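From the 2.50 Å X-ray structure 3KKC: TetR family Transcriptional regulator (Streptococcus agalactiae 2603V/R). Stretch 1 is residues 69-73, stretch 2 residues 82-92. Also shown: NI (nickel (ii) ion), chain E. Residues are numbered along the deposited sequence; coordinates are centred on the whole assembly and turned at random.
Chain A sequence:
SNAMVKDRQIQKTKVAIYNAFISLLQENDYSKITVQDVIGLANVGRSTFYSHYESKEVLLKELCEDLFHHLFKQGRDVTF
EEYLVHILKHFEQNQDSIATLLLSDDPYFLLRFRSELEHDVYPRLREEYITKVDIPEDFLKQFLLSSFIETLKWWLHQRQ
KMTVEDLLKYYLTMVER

Stretch 1 (69-73) HHLFK
Stretch 2 (82-92) EYLVHILKHFE

A nickel ion pins these two stretches together, and the site illustrates how a metal and an apolar knob can share one small helix contact. His-70 NE2 lies 2.2 Å from NI, His-86 NE2 2.3 Å and His-90 NE2 2.1 Å; a fourth ligand comes from elsewhere in the structure. On a helix that runs through stretch 2, phi/psi near -60/-45 over most of it, His-86 and His-90 stand one turn apart, which lets both reach the same ion; the His-90 N to His-86 O hydrogen bond is 3.2 Å. Their rotamers differ: chi1 is t for His-86 (chi2 -113°) and m for His-90 (chi2 -114°), while His-70 is t with chi2 69°. The CA-to-CB bonds of His-70 and His-90 point toward the other stretch; those of Leu-71 and His-86 point sideways, their side-chain ends coming nearer. Shared coordination, not hydrogen bonding, brings His-70 NE2 within 3.3 Å of His-86 NE2.

Beside the metal, Leu-71 (m, t) marks the register, its CA 5.7 Å from Ile-87 CA. Its side chain fills a hole among His-86, Ile-87, His-90 and Phe-91: CD1 is 3.9 Å from Ile-87 CG2, and CD2 lies over the His-90 ring face, 4.1 Å from its centroid.

The helix entering stretch 1 runs through Leu-71; beyond it, Phe-72 (phi/psi -115/-56, chi1 m) packs CE1 3.5 Å from Ile-87 CD1. Tyr-83 (t, chi2 93°) donates a hydrogen bond from OH to Phe-72 O at 3.2 Å, though the position of Phe-72 O is less certain.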

# COMPACT_ATOMS: atom_id res chain seq x y z
N HIS A 69 14.23 6.38 -16.97
CA HIS A 69 14.94 7.37 -17.74
C HIS A 69 13.95 7.98 -18.72
O HIS A 69 13.93 9.20 -18.87
CB HIS A 69 16.13 6.77 -18.47
CG HIS A 69 16.96 7.78 -19.20
ND1 HIS A 69 18.18 8.22 -18.72
CD2 HIS A 69 16.77 8.40 -20.39
CE1 HIS A 69 18.70 9.08 -19.58
NE2 HIS A 69 17.87 9.21 -20.60
N HIS A 70 13.11 7.17 -19.35
CA HIS A 70 12.15 7.74 -20.29
C HIS A 70 11.03 8.58 -19.65
O HIS A 70 10.53 9.51 -20.28
CB HIS A 70 11.51 6.71 -21.21
CG HIS A 70 10.60 7.33 -22.24
ND1 HIS A 70 11.09 8.11 -23.27
CD2 HIS A 70 9.25 7.34 -22.36
CE1 HIS A 70 10.07 8.55 -24.00
NE2 HIS A 70 8.95 8.10 -23.47
N LEU A 71 10.62 8.25 -18.43
CA LEU A 71 9.55 8.99 -17.79
C LEU A 71 10.01 10.35 -17.27
O LEU A 71 9.38 11.36 -17.53
CB LEU A 71 8.94 8.18 -16.65
CG LEU A 71 8.00 7.06 -17.08
CD1 LEU A 71 7.18 6.56 -15.92
CD2 LEU A 71 7.11 7.59 -18.15
N PHE A 72 11.13 10.38 -16.56
CA PHE A 72 11.50 11.55 -15.77
C PHE A 72 12.76 12.21 -16.29
O PHE A 72 12.76 13.41 -16.57
CB PHE A 72 11.77 11.19 -14.30
CG PHE A 72 10.73 10.30 -13.67
CD1 PHE A 72 9.52 10.83 -13.22
CD2 PHE A 72 10.97 8.96 -13.47
CE1 PHE A 72 8.57 10.01 -12.62
CE2 PHE A 72 10.03 8.14 -12.86
CZ PHE A 72 8.83 8.67 -12.43
N LYS A 73 13.83 11.44 -16.38
CA LYS A 73 15.16 11.97 -16.67
C LYS A 73 15.20 12.61 -18.06
O LYS A 73 16.26 12.80 -18.65
CB LYS A 73 16.22 10.89 -16.48
CG LYS A 73 16.17 10.27 -15.07
CD LYS A 73 16.61 8.81 -15.08
CE LYS A 73 15.96 8.01 -13.94
NZ LYS A 73 16.14 6.53 -14.11
N GLU A 82 2.23 18.97 -18.40
CA GLU A 82 2.48 18.18 -19.61
C GLU A 82 3.33 16.95 -19.22
O GLU A 82 3.08 15.82 -19.65
CB GLU A 82 3.19 19.01 -20.68
CG GLU A 82 2.30 20.02 -21.40
CD GLU A 82 3.00 20.77 -22.54
OE1 GLU A 82 2.36 21.64 -23.17
OE2 GLU A 82 4.18 20.49 -22.81
N TYR A 83 4.33 17.22 -18.40
CA TYR A 83 5.22 16.21 -17.84
C TYR A 83 4.47 15.13 -17.03
O TYR A 83 4.69 13.93 -17.18
CB TYR A 83 6.21 16.98 -16.97
CG TYR A 83 7.35 16.23 -16.34
CD1 TYR A 83 8.59 16.16 -16.97
CD2 TYR A 83 7.22 15.66 -15.06
CE1 TYR A 83 9.65 15.52 -16.36
CE2 TYR A 83 8.28 15.02 -14.44
CZ TYR A 83 9.50 14.94 -15.09
OH TYR A 83 10.55 14.29 -14.48
N LEU A 84 3.56 15.58 -16.17
CA LEU A 84 2.67 14.67 -15.45
C LEU A 84 1.84 13.88 -16.45
O LEU A 84 1.73 12.68 -16.34
CB LEU A 84 1.75 15.45 -14.49
CG LEU A 84 2.29 15.82 -13.11
CD1 LEU A 84 3.64 16.48 -13.23
CD2 LEU A 84 1.33 16.71 -12.32
N VAL A 85 1.23 14.56 -17.42
CA VAL A 85 0.39 13.86 -18.38
C VAL A 85 1.14 12.74 -19.14
O VAL A 85 0.60 11.65 -19.32
CB VAL A 85 -0.26 14.84 -19.39
CG1 VAL A 85 -0.59 14.11 -20.67
CG2 VAL A 85 -1.50 15.47 -18.80
N HIS A 86 2.38 13.02 -19.57
CA HIS A 86 3.18 12.03 -20.31
C HIS A 86 3.44 10.79 -19.44
O HIS A 86 3.36 9.66 -19.91
CB HIS A 86 4.50 12.66 -20.76
CG HIS A 86 5.52 11.67 -21.27
ND1 HIS A 86 6.70 11.42 -20.61
CD2 HIS A 86 5.54 10.90 -22.38
CE1 HIS A 86 7.40 10.53 -21.29
NE2 HIS A 86 6.71 10.19 -22.36
N ILE A 87 3.75 11.03 -18.16
CA ILE A 87 3.92 9.94 -17.22
C ILE A 87 2.65 9.10 -17.16
O ILE A 87 2.68 7.90 -17.40
CB ILE A 87 4.28 10.45 -15.82
CG1 ILE A 87 5.50 11.38 -15.91
CG2 ILE A 87 4.55 9.30 -14.90
CD1 ILE A 87 6.18 11.62 -14.62
N LEU A 88 1.53 9.74 -16.85
CA LEU A 88 0.26 9.05 -16.82
C LEU A 88 -0.05 8.38 -18.16
O LEU A 88 -0.72 7.34 -18.20
CB LEU A 88 -0.88 10.00 -16.43
CG LEU A 88 -1.23 10.23 -14.95
CD1 LEU A 88 -0.18 9.66 -13.99
CD2 LEU A 88 -1.48 11.72 -14.68
N LYS A 89 0.42 8.97 -19.27
CA LYS A 89 0.12 8.42 -20.59
C LYS A 89 0.67 7.00 -20.68
O LYS A 89 -0.02 6.08 -21.11
CB LYS A 89 0.72 9.30 -21.69
CG LYS A 89 0.13 9.06 -23.08
CD LYS A 89 0.35 10.27 -24.02
CE LYS A 89 1.83 10.47 -24.38
NZ LYS A 89 2.18 11.83 -24.90
N HIS A 90 1.92 6.83 -20.23
CA HIS A 90 2.56 5.52 -20.23
C HIS A 90 1.85 4.48 -19.38
O HIS A 90 1.81 3.31 -19.73
CB HIS A 90 4.00 5.64 -19.79
CG HIS A 90 4.91 6.07 -20.89
ND1 HIS A 90 5.90 5.25 -21.39
CD2 HIS A 90 4.94 7.20 -21.62
CE1 HIS A 90 6.52 5.88 -22.37
NE2 HIS A 90 5.95 7.06 -22.54
N PHE A 91 1.27 4.91 -18.27
CA PHE A 91 0.62 3.96 -17.41
C PHE A 91 -0.66 3.41 -18.05
O PHE A 91 -0.94 2.21 -17.93
CB PHE A 91 0.44 4.51 -15.98
CG PHE A 91 1.69 4.39 -15.12
CD1 PHE A 91 1.97 3.21 -14.42
CD2 PHE A 91 2.60 5.43 -15.03
CE1 PHE A 91 3.13 3.09 -13.64
CE2 PHE A 91 3.76 5.33 -14.24
CZ PHE A 91 4.02 4.14 -13.55
N GLU A 92 -1.39 4.25 -18.77
CA GLU A 92 -2.72 3.85 -19.25
C GLU A 92 -2.68 2.84 -20.41
O GLU A 92 -3.66 2.11 -20.63
CB GLU A 92 -3.62 5.06 -19.58
CG GLU A 92 -3.27 5.82 -20.86
CD GLU A 92 -4.38 6.75 -21.35
OE1 GLU A 92 -5.56 6.53 -21.01
OE2 GLU A 92 -4.06 7.71 -22.09
NI NI E . 6.83 8.50 -23.87